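Local coordinates for FixK2 protein (Bradyrhizobium japonicum, PDB 4I2O) that binds DNA as a two-chain transcription regulator of the CRP/FNR superfamily and is associated with nitrogen fixation, at residues A[163-168]-A[225-230]; A[159-164]-A[199-204]; A[92-97]-A[135-140]. The protein carries 1 engineered substitution. All coordinates share one frame; numbering follows the deposited sequence.

Interaction 1: A[163-168]-A[225-230]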
loop_
_atom_site.group_PDB
_atom_site.type_symbol
_atom_site.label_atom_id
_atom_site.label_comp_id
_atom_site.label_asym_id
_atom_site.label_seq_id
_atom_site.Cartn_x
_atom_site.Cartn_y
_atom_site.Cartn_z
ATOM N N THR A 163 12.642 4.870 10.143
ATOM C CA THR A 163 12.439 4.571 8.694
ATOM C C THR A 163 12.243 5.882 7.928
ATOM O O THR A 163 12.863 6.099 6.887
ATOM C CB THR A 163 11.218 3.673 8.468
ATOM O OG1 THR A 163 11.492 2.472 9.148
ATOM C CG2 THR A 163 11.060 3.343 6.935
ATOM N N PHE A 164 11.372 6.740 8.450
ATOM C CA PHE A 164 11.030 7.999 7.816
ATOM C C PHE A 164 12.279 8.842 7.644
ATOM O O PHE A 164 12.547 9.386 6.537
ATOM C CB PHE A 164 10.004 8.748 8.665
ATOM C CG PHE A 164 9.849 10.207 8.278
ATOM C CD1 PHE A 164 9.049 10.544 7.150
ATOM C CD2 PHE A 164 10.455 11.200 9.016
ATOM C CE1 PHE A 164 8.862 11.867 6.760
ATOM C CE2 PHE A 164 10.315 12.586 8.640
ATOM C CZ PHE A 164 9.489 12.903 7.504
ATOM N N LEU A 165 13.064 9.032 8.702
ATOM C CA LEU A 165 14.292 9.873 8.588
ATOM C C LEU A 165 15.277 9.343 7.545
ATOM O O LEU A 165 15.867 10.090 6.762
ATOM C CB LEU A 165 15.010 9.899 9.902
ATOM C CG LEU A 165 14.287 10.711 10.974
ATOM C CD1 LEU A 165 14.843 10.425 12.406
ATOM C CD2 LEU A 165 14.248 12.228 10.640
ATOM N N LEU A 166 15.472 8.037 7.517
ATOM C CA LEU A 166 16.305 7.451 6.474
ATOM C C LEU A 166 15.779 7.618 5.048
ATOM O O LEU A 166 16.566 7.855 4.124
ATOM C CB LEU A 166 16.583 5.978 6.790
ATOM C CG LEU A 166 17.457 5.696 8.046
ATOM C CD1 LEU A 166 17.274 4.209 8.396
ATOM C CD2 LEU A 166 18.918 6.012 7.798
ATOM N N GLU A 167 14.462 7.464 4.864
ATOM C CA GLU A 167 13.847 7.710 3.559
ATOM C C GLU A 167 14.062 9.177 3.151
ATOM O O GLU A 167 14.439 9.498 1.986
ATOM C CB GLU A 167 12.344 7.405 3.613
ATOM C CG GLU A 167 11.708 7.639 2.250
ATOM C CD GLU A 167 10.214 7.461 2.216
ATOM O OE1 GLU A 167 9.521 7.446 3.266
ATOM O OE2 GLU A 167 9.702 7.329 1.103
ATOM N N MET A 168 13.759 10.088 4.060
ATOM C CA MET A 168 13.972 11.519 3.705
ATOM C C MET A 168 15.430 11.886 3.467
ATOM O O MET A 168 15.728 12.718 2.601
ATOM C CB MET A 168 13.453 12.373 4.839
ATOM C CG MET A 168 11.924 12.371 5.032
ATOM S SD MET A 168 10.988 12.901 3.560
ATOM C CE MET A 168 10.440 11.344 2.867
ATOM N N GLN A 225 24.039 4.592 10.566
ATOM C CA GLN A 225 24.053 3.186 10.998
ATOM C C GLN A 225 23.253 2.990 12.278
ATOM O O GLN A 225 22.429 2.047 12.375
ATOM C CB GLN A 225 25.492 2.680 11.182
ATOM C CG GLN A 225 25.608 1.171 11.400
ATOM C CD GLN A 225 24.923 0.375 10.304
ATOM O OE1 GLN A 225 25.281 0.492 9.115
ATOM N NE2 GLN A 225 23.926 -0.432 10.687
ATOM N N ARG A 226 23.475 3.854 13.266
ATOM C CA ARG A 226 22.702 3.717 14.503
ATOM C C ARG A 226 21.227 3.859 14.252
ATOM O O ARG A 226 20.409 3.203 14.888
ATOM C CB ARG A 226 23.135 4.726 15.559
ATOM C CG ARG A 226 24.375 4.294 16.322
ATOM C CD ARG A 226 24.874 5.383 17.281
ATOM N NE ARG A 226 24.022 5.541 18.456
ATOM C CZ ARG A 226 23.972 6.657 19.174
ATOM N NH1 ARG A 226 24.714 7.716 18.815
ATOM N NH2 ARG A 226 23.168 6.718 20.229
ATOM N N LEU A 227 20.861 4.742 13.329
ATOM C CA LEU A 227 19.445 4.941 13.034
ATOM C C LEU A 227 18.880 3.755 12.264
ATOM O O LEU A 227 17.717 3.365 12.479
ATOM C CB LEU A 227 19.240 6.262 12.243
ATOM C CG LEU A 227 17.860 6.862 12.091
ATOM C CD1 LEU A 227 17.313 7.275 13.463
ATOM C CD2 LEU A 227 17.906 8.067 11.130
ATOM N N HIS A 228 19.676 3.189 11.347
ATOM C CA HIS A 228 19.253 1.986 10.626
ATOM C C HIS A 228 19.019 0.879 11.652
ATOM O O HIS A 228 18.104 0.061 11.490
ATOM C CB HIS A 228 20.384 1.469 9.744
ATOM C CG HIS A 228 20.053 1.396 8.294
ATOM N ND1 HIS A 228 19.247 0.411 7.763
ATOM C CD2 HIS A 228 20.448 2.175 7.249
ATOM C CE1 HIS A 228 19.148 0.596 6.455
ATOM N NE2 HIS A 228 19.861 1.661 6.119
ATOM N N ASN A 229 19.844 0.809 12.692
ATOM C CA ASN A 229 19.618 -0.253 13.715
ATOM C C ASN A 229 18.331 -0.134 14.516
ATOM O O ASN A 229 17.983 -1.074 15.260
ATOM C CB ASN A 229 20.746 -0.323 14.736
ATOM C CG ASN A 229 22.052 -0.672 14.115
ATOM O OD1 ASN A 229 22.101 -1.178 12.989
ATOM N ND2 ASN A 229 23.139 -0.349 14.811
ATOM N N LEU A 230 17.702 1.034 14.453
ATOM C CA LEU A 230 16.458 1.278 15.167
ATOM C C LEU A 230 15.265 1.057 14.265
ATOM O O LEU A 230 14.127 1.127 14.729
ATOM C CB LEU A 230 16.410 2.718 15.677
ATOM C CG LEU A 230 17.455 3.073 16.747
ATOM C CD1 LEU A 230 17.245 4.512 17.140
ATOM C CD2 LEU A 230 17.298 2.177 17.979
#
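L227 drives its isobutyl group against L165 and L166, and this leucine cluster is the dense half of a contact between helix 157-172 and the short C-terminal helix 224-228 of the Crp-like helix-turn-helix domain. The CG of L227 stands anti to its own backbone N (chi1 -166°), which aims it at the other helix, and the second torsion puts CD2 in front as the extended branch. There CD2 of L227 meets CB of L165 at 3.6 Å and CG of L166 at 3.9 Å. The two neighbours receive it differently: L165 runs at about a right angle to L227, whereas L166 slides past it in the opposite direction. Helix 195-207 closes the buried side, with L205 touching both L165 and L227 and L202 resting on L165; M178 of strand 177-179 adds to the cover of L165.

Toward solvent the packing becomes sparser. CG and CD2 of L166 lie against CD2 of L227, and the methyl CD1 turns to H228: it lies 3.7 Å from CA of H228 and sits over one face of the imidazole, in a CH-pi contact 4.0 Å from CD1 to the ring centroid and 16° off the ring normal. The CB of H228 points away from helix 157-172, but the first torsion brings the ring back beside L166. On the exposed side of 225-230, NE2 of Q225 donates to OD1 of N229 at 3.0 Å with an N-H...O angle of 142°.

Apolar and CH-pi contacts, without a direct polar bond between the two segments, thus run from a close-packed leucine trio to a methyl laid on an exposed imidazole. This implies that shape and exclusion of water hold the C-terminal helix against helix 157-172.

Interaction 2: A[159-164]-A[199-204]. With nucleotides of chain C.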
loop_
_atom_site.group_PDB
_atom_site.type_symbol
_atom_site.label_atom_id
_atom_site.label_comp_id
_atom_site.label_asym_id
_atom_site.label_seq_id
_atom_site.Cartn_x
_atom_site.Cartn_y
_atom_site.Cartn_z
ATOM N N GLU A 159 10.695 2.704 15.345
ATOM C CA GLU A 159 11.014 2.152 14.005
ATOM C C GLU A 159 10.432 2.914 12.861
ATOM O O GLU A 159 11.066 3.033 11.765
ATOM C CB GLU A 159 10.539 0.654 13.973
ATOM C CG GLU A 159 11.334 -0.254 14.881
ATOM C CD GLU A 159 10.639 -1.620 15.059
ATOM O OE1 GLU A 159 9.402 -1.722 14.746
ATOM O OE2 GLU A 159 11.262 -2.533 15.662
ATOM N N ARG A 160 9.197 3.407 13.015
ATOM C CA ARG A 160 8.576 4.200 11.969
ATOM C C ARG A 160 9.315 5.496 11.779
ATOM O O ARG A 160 9.547 5.920 10.639
ATOM C CB ARG A 160 7.110 4.539 12.297
ATOM C CG ARG A 160 6.211 3.272 12.473
ATOM C CD ARG A 160 4.810 3.658 12.900
ATOM N NE ARG A 160 4.121 2.355 13.228
ATOM C CZ ARG A 160 2.814 2.126 13.103
ATOM N NH1 ARG A 160 1.980 3.067 12.661
ATOM N NH2 ARG A 160 2.331 0.905 13.434
ATOM N N VAL A 161 9.652 6.151 12.866
ATOM C CA VAL A 161 10.358 7.435 12.716
ATOM C C VAL A 161 11.757 7.282 12.132
ATOM O O VAL A 161 12.178 8.068 11.266
ATOM C CB VAL A 161 10.416 8.166 14.103
ATOM C CG1 VAL A 161 11.344 9.449 14.028
ATOM C CG2 VAL A 161 8.967 8.627 14.471
ATOM N N ALA A 162 12.465 6.244 12.534
ATOM C CA ALA A 162 13.788 6.014 11.981
ATOM C C ALA A 162 13.654 5.666 10.497
ATOM O O ALA A 162 14.466 6.107 9.687
ATOM C CB ALA A 162 14.469 4.893 12.726
ATOM N N THR A 163 12.642 4.870 10.143
ATOM C CA THR A 163 12.439 4.571 8.694
ATOM C C THR A 163 12.243 5.882 7.928
ATOM O O THR A 163 12.863 6.099 6.887
ATOM C CB THR A 163 11.218 3.673 8.468
ATOM O OG1 THR A 163 11.492 2.472 9.148
ATOM C CG2 THR A 163 11.060 3.343 6.935
ATOM N N PHE A 164 11.372 6.740 8.450
ATOM C CA PHE A 164 11.030 7.999 7.816
ATOM C C PHE A 164 12.279 8.842 7.644
ATOM O O PHE A 164 12.547 9.386 6.537
ATOM C CB PHE A 164 10.004 8.748 8.665
ATOM C CG PHE A 164 9.849 10.207 8.278
ATOM C CD1 PHE A 164 9.049 10.544 7.150
ATOM C CD2 PHE A 164 10.455 11.200 9.016
ATOM C CE1 PHE A 164 8.862 11.867 6.760
ATOM C CE2 PHE A 164 10.315 12.586 8.640
ATOM C CZ PHE A 164 9.489 12.903 7.504
ATOM N N SER A 199 7.294 13.887 17.695
ATOM C CA SER A 199 8.205 14.846 18.402
ATOM C C SER A 199 9.069 14.133 19.445
ATOM O O SER A 199 10.289 14.375 19.538
ATOM C CB SER A 199 7.351 15.899 19.113
ATOM O OG SER A 199 8.146 16.943 19.686
ATOM N N ARG A 200 8.452 13.247 20.246
ATOM C CA ARG A 200 9.183 12.571 21.302
ATOM C C ARG A 200 10.286 11.687 20.779
ATOM O O ARG A 200 11.377 11.635 21.374
ATOM C CB ARG A 200 8.213 11.706 22.210
ATOM C CG ARG A 200 7.050 12.512 22.811
ATOM C CD ARG A 200 6.124 11.607 23.754
ATOM N NE ARG A 200 4.755 12.123 23.786
ATOM C CZ ARG A 200 4.375 13.174 24.506
ATOM N NH1 ARG A 200 5.256 13.844 25.270
ATOM N NH2 ARG A 200 3.108 13.570 24.449
ATOM N N ALA A 201 10.023 10.984 19.674
ATOM C CA ALA A 201 11.010 10.090 19.105
ATOM C C ALA A 201 12.167 10.929 18.566
ATOM O O ALA A 201 13.347 10.597 18.762
ATOM C CB ALA A 201 10.396 9.265 17.959
ATOM N N LEU A 202 11.836 12.025 17.880
ATOM C CA LEU A 202 12.896 12.946 17.392
ATOM C C LEU A 202 13.693 13.547 18.543
ATOM O O LEU A 202 14.923 13.656 18.470
ATOM C CB LEU A 202 12.299 14.056 16.523
ATOM C CG LEU A 202 11.689 13.570 15.235
ATOM C CD1 LEU A 202 10.983 14.787 14.569
ATOM C CD2 LEU A 202 12.786 13.023 14.282
ATOM N N SER A 203 13.014 13.927 19.622
ATOM C CA SER A 203 13.735 14.417 20.808
ATOM C C SER A 203 14.702 13.405 21.378
ATOM O O SER A 203 15.816 13.730 21.761
ATOM C CB SER A 203 12.780 14.878 21.923
ATOM O OG SER A 203 12.110 16.094 21.581
ATOM N N GLN A 204 14.247 12.160 21.457
ATOM C CA GLN A 204 15.093 11.112 21.953
ATOM C C GLN A 204 16.321 10.867 21.065
ATOM O O GLN A 204 17.426 10.667 21.602
ATOM C CB GLN A 204 14.221 9.835 22.077
ATOM C CG GLN A 204 14.900 8.630 22.674
ATOM C CD GLN A 204 13.935 7.458 22.739
ATOM O OE1 GLN A 204 12.710 7.650 22.656
ATOM N NE2 GLN A 204 14.473 6.241 22.845
ATOM P P DT C 9 11.942 18.740 24.289
ATOM O OP1 DT C 9 13.201 19.331 24.783
ATOM O OP2 DT C 9 11.920 17.425 23.606
ATOM O "O5'" DT C 9 10.864 18.571 25.466
ATOM C "C5'" DT C 9 10.684 19.684 26.421
ATOM C "C4'" DT C 9 9.446 19.289 27.194
ATOM O "O4'" DT C 9 8.261 19.214 26.352
ATOM C "C3'" DT C 9 9.522 17.911 27.851
ATOM O "O3'" DT C 9 9.679 18.187 29.246
ATOM C "C2'" DT C 9 8.165 17.290 27.603
ATOM C "C1'" DT C 9 7.329 18.424 27.059
ATOM N N1 DT C 9 6.256 18.090 26.062
ATOM C C2 DT C 9 4.989 18.606 26.322
ATOM O O2 DT C 9 4.691 19.258 27.340
ATOM N N3 DT C 9 4.040 18.327 25.381
ATOM C C4 DT C 9 4.228 17.634 24.204
ATOM O O4 DT C 9 3.293 17.470 23.411
ATOM C C5 DT C 9 5.566 17.133 23.966
ATOM C C7 DT C 9 5.833 16.344 22.680
ATOM C C6 DT C 9 6.521 17.419 24.871
ATOM P P DT C 8 10.011 19.189 17.845
ATOM O OP1 DT C 8 11.527 19.139 17.648
ATOM O OP2 DT C 8 9.011 18.179 17.509
ATOM O "O5'" DT C 8 9.831 19.454 19.473
ATOM C "C5'" DT C 8 10.635 20.519 19.973
ATOM C "C4'" DT C 8 10.270 20.688 21.436
ATOM O "O4'" DT C 8 8.874 21.040 21.578
ATOM C "C3'" DT C 8 10.422 19.403 22.276
ATOM O "O3'" DT C 8 11.264 19.816 23.322
ATOM C "C2'" DT C 8 9.066 19.011 22.850
ATOM C "C1'" DT C 8 8.357 20.338 22.748
ATOM N N1 DT C 8 6.844 20.288 22.543
ATOM C C2 DT C 8 5.975 20.895 23.456
ATOM O O2 DT C 8 6.321 21.429 24.518
ATOM N N3 DT C 8 4.655 20.876 23.134
ATOM C C4 DT C 8 4.099 20.279 21.980
ATOM O O4 DT C 8 2.884 20.372 21.785
ATOM C C5 DT C 8 5.033 19.648 21.059
ATOM C C7 DT C 8 4.516 18.974 19.792
ATOM C C6 DT C 8 6.361 19.688 21.357
ATOM P P DG C 10 9.724 16.993 30.327
ATOM O OP1 DG C 10 10.648 17.421 31.396
ATOM O OP2 DG C 10 9.891 15.702 29.632
ATOM O "O5'" DG C 10 8.234 16.957 30.907
ATOM C "C5'" DG C 10 7.714 18.138 31.541
ATOM C "C4'" DG C 10 6.292 17.778 31.958
ATOM O "O4'" DG C 10 5.426 17.740 30.779
ATOM C "C3'" DG C 10 6.128 16.437 32.700
ATOM O "O3'" DG C 10 5.378 16.789 33.838
ATOM C "C2'" DG C 10 5.336 15.587 31.723
ATOM C "C1'" DG C 10 4.550 16.629 30.944
ATOM N N9 DG C 10 4.125 16.215 29.586
ATOM C C8 DG C 10 4.900 15.775 28.527
ATOM N N7 DG C 10 4.200 15.512 27.459
ATOM C C5 DG C 10 2.889 15.833 27.813
ATOM C C6 DG C 10 1.710 15.788 27.054
ATOM O O6 DG C 10 1.609 15.463 25.860
ATOM N N1 DG C 10 0.609 16.229 27.776
ATOM C C2 DG C 10 0.650 16.629 29.098
ATOM N N2 DG C 10 -0.524 16.987 29.656
ATOM N N3 DG C 10 1.773 16.722 29.820
ATOM C C4 DG C 10 2.836 16.266 29.128
#
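V161 and A201 mark the closest backbone approach of segments 159-164 and 199-204, on helices 157-172 and 195-207, their CA atoms 6.9 Å apart. Here helix 157-172 backs the buried side of the recognition helix, 195-207, the second helix of the helix-turn-helix motif, which reads the bound DNA. The small CB of A201 meets CG2 of V161 at 3.8 Å, while the other branch, CG1 of V161, reaches CD2 of L202 at 3.9 Å. L191 of helix 184-191 also packs on V161, joining the first helix of the motif to the same core. On the outer side of helix 157-172, T163 OG1 donates to O of E159, which T163 N also bonds, the two donors coming from opposite faces of its plane, and the E159 carboxylate forms a salt bridge with R79 of the second subunit.

The opposite flank of the recognition helix faces DNA. R200, extended from CG to NE, presents two nitrogens to the major-groove edge of DG10 of chain C: NH1 donates to N7 at 2.9 Å and NH2 to O6 at 2.8 Å, this second bond with an N-H...O angle of 157°. The methyl C7 of DT9 of chain C lies over one face of the guanidinium, displaced toward its rim. A leucine in place of R200 would probably leave N7 and O6 of this guanine without their paired donors and weaken recognition of this guanine. At the DNA phosphates, OG of S199, set anti to N by chi1 -173°, is aimed outward and donates to OP2 of DT8 of chain C at 2.6 Å.

Interaction 3: A[92-97]-A[135-140]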
loop_
_atom_site.group_PDB
_atom_site.type_symbol
_atom_site.label_atom_id
_atom_site.label_comp_id
_atom_site.label_asym_id
_atom_site.label_seq_id
_atom_site.Cartn_x
_atom_site.Cartn_y
_atom_site.Cartn_z
ATOM N N PHE A 92 3.632 12.369 -10.014
ATOM C CA PHE A 92 2.480 11.911 -9.229
ATOM C C PHE A 92 1.196 12.137 -10.013
ATOM O O PHE A 92 1.155 12.861 -11.027
ATOM C CB PHE A 92 2.435 12.584 -7.838
ATOM C CG PHE A 92 2.184 14.091 -7.885
ATOM C CD1 PHE A 92 0.899 14.591 -7.683
ATOM C CD2 PHE A 92 3.230 14.997 -8.097
ATOM C CE1 PHE A 92 0.649 15.945 -7.701
ATOM C CE2 PHE A 92 3.003 16.404 -8.155
ATOM C CZ PHE A 92 1.710 16.894 -7.949
ATOM N N GLY A 93 0.151 11.474 -9.559
ATOM C CA GLY A 93 -1.179 11.611 -10.135
ATOM C C GLY A 93 -1.444 10.700 -11.302
ATOM O O GLY A 93 -2.508 10.806 -11.923
ATOM N N LEU A 94 -0.484 9.822 -11.633
ATOM C CA LEU A 94 -0.666 8.828 -12.694
ATOM C C LEU A 94 -1.652 7.749 -12.246
ATOM O O LEU A 94 -1.481 7.138 -11.176
ATOM C CB LEU A 94 0.671 8.164 -13.080
ATOM C CG LEU A 94 0.586 7.131 -14.231
ATOM C CD1 LEU A 94 0.163 7.738 -15.576
ATOM C CD2 LEU A 94 1.927 6.407 -14.314
ATOM N N GLU A 95 -2.696 7.553 -13.042
ATOM C CA GLU A 95 -3.693 6.514 -12.766
ATOM C C GLU A 95 -3.962 5.708 -13.999
ATOM O O GLU A 95 -4.066 6.245 -15.152
ATOM C CB GLU A 95 -4.996 7.111 -12.221
ATOM C CG GLU A 95 -4.803 7.892 -10.894
ATOM C CD GLU A 95 -4.906 7.020 -9.629
ATOM O OE1 GLU A 95 -5.081 5.785 -9.751
ATOM O OE2 GLU A 95 -4.804 7.577 -8.516
ATOM N N SER A 96 -4.074 4.388 -13.796
ATOM C CA SER A 96 -4.431 3.546 -14.892
ATOM C C SER A 96 -5.928 3.731 -15.082
ATOM O O SER A 96 -6.441 3.716 -16.206
ATOM C CB SER A 96 -4.149 2.090 -14.533
ATOM O OG SER A 96 -4.807 1.238 -15.435
ATOM N N GLY A 97 -6.630 3.884 -13.964
ATOM C CA GLY A 97 -8.076 4.012 -14.010
ATOM C C GLY A 97 -8.476 5.460 -14.245
ATOM O O GLY A 97 -7.629 6.312 -14.557
ATOM N N TRP A 135 3.698 1.519 -16.688
ATOM C CA TRP A 135 3.548 0.364 -15.782
ATOM C C TRP A 135 4.619 0.400 -14.692
ATOM O O TRP A 135 4.330 0.250 -13.492
ATOM C CB TRP A 135 3.697 -0.912 -16.605
ATOM C CG TRP A 135 3.442 -2.151 -15.812
ATOM C CD1 TRP A 135 2.838 -2.255 -14.575
ATOM C CD2 TRP A 135 3.823 -3.467 -16.198
ATOM N NE1 TRP A 135 2.795 -3.603 -14.212
ATOM C CE2 TRP A 135 3.414 -4.349 -15.187
ATOM C CE3 TRP A 135 4.490 -3.978 -17.311
ATOM C CZ2 TRP A 135 3.633 -5.747 -15.269
ATOM C CZ3 TRP A 135 4.714 -5.383 -17.384
ATOM C CH2 TRP A 135 4.287 -6.223 -16.368
ATOM N N ALA A 136 5.872 0.629 -15.081
ATOM C CA ALA A 136 6.951 0.713 -14.071
ATOM C C ALA A 136 6.685 1.801 -13.044
ATOM O O ALA A 136 6.988 1.612 -11.871
ATOM C CB ALA A 136 8.323 0.921 -14.755
ATOM N N MET A 137 6.136 2.948 -13.458
ATOM C CA MET A 137 5.849 4.000 -12.464
ATOM C C MET A 137 4.858 3.510 -11.425
ATOM O O MET A 137 5.071 3.659 -10.198
ATOM C CB MET A 137 5.339 5.269 -13.176
ATOM C CG MET A 137 6.482 5.875 -14.032
ATOM S SD MET A 137 6.054 7.161 -15.241
ATOM C CE MET A 137 5.109 8.230 -14.162
ATOM N N THR A 138 3.753 2.962 -11.900
ATOM C CA THR A 138 2.717 2.477 -10.994
ATOM C C THR A 138 3.308 1.357 -10.113
ATOM O O THR A 138 2.996 1.203 -8.891
ATOM C CB THR A 138 1.525 1.993 -11.861
ATOM O OG1 THR A 138 1.008 3.136 -12.547
ATOM C CG2 THR A 138 0.392 1.309 -10.953
ATOM N N ALA A 139 4.162 0.534 -10.701
ATOM C CA ALA A 139 4.743 -0.566 -9.906
ATOM C C ALA A 139 5.647 -0.040 -8.792
ATOM O O ALA A 139 5.741 -0.656 -7.711
ATOM C CB ALA A 139 5.502 -1.566 -10.776
ATOM N N GLY A 140 6.338 1.080 -9.050
ATOM C CA GLY A 140 7.177 1.664 -8.001
ATOM C C GLY A 140 6.320 2.220 -6.895
ATOM O O GLY A 140 6.726 2.153 -5.721
HETATM O O HOH W 1 -0.055 4.807 -10.770
#
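L94 projects from the loop after strand 91-92 onto helix 128-154, and its side chain crosses that of M137 at about a right angle. Its CG lies anti to the backbone N (chi1 -178°), which sends it toward the helix, and chi2 (64°) leaves CD2 as the leading methyl. M137 receives that methyl twice: CB of M137 meets CD2 of L94 directly at 3.8 Å, and the bend at chi3 (50°) brings CE of M137 in to 3.7 Å from the same atom. T138 borders this methyl too, OG1 standing 3.8 Å from CD2 of L94.

A water completes the link between loop and helix. It donates to the carbonyl oxygen of L94 at 2.8 Å and accepts from OG1 of T138 at 2.7 Å. The same hydroxyl also pairs with NE1 of W135 of the second subunit, and W135 of this chain makes the reciprocal bond to T138 of the second subunit. That tryptophan of the second subunit packs on L94 as well, while V61 of strand 60-64 backs the leucine within its own chain.

The arrangement joins a loop of the beta domain, related to cyclic nucleotide-binding modules, to the long dimerization helix of the CRP/FNR fold. Its chemistry implies a shared role for T138: one hydroxyl serves the loop through water and the partner subunit through the indole, so intrachain packing and dimer contact are coupled at one buried side chain.

In the fold
From the N terminus, interaction 3 comes first: it closes a 37-residue excursion by returning the long helix 128-154 to the loop of the beta domain, in series with both others. Helix 157-172 then opens the remaining contacts from overlapping segments that share T163 and F164. Interaction 2 closes first, after 34 residues, on helix 195-207; interaction 1 closes later, after strands 211-213 and 218-221, on helix 224-228, so the two loops overlap in a staggered way rather than nest. Their centres lie about 9 Å apart, and L227 and L230 touch A162 where they meet, both within the Crp-like helix-turn-helix domain. Interaction 3 stands apart, its centre about 30 Å from that of interaction 2.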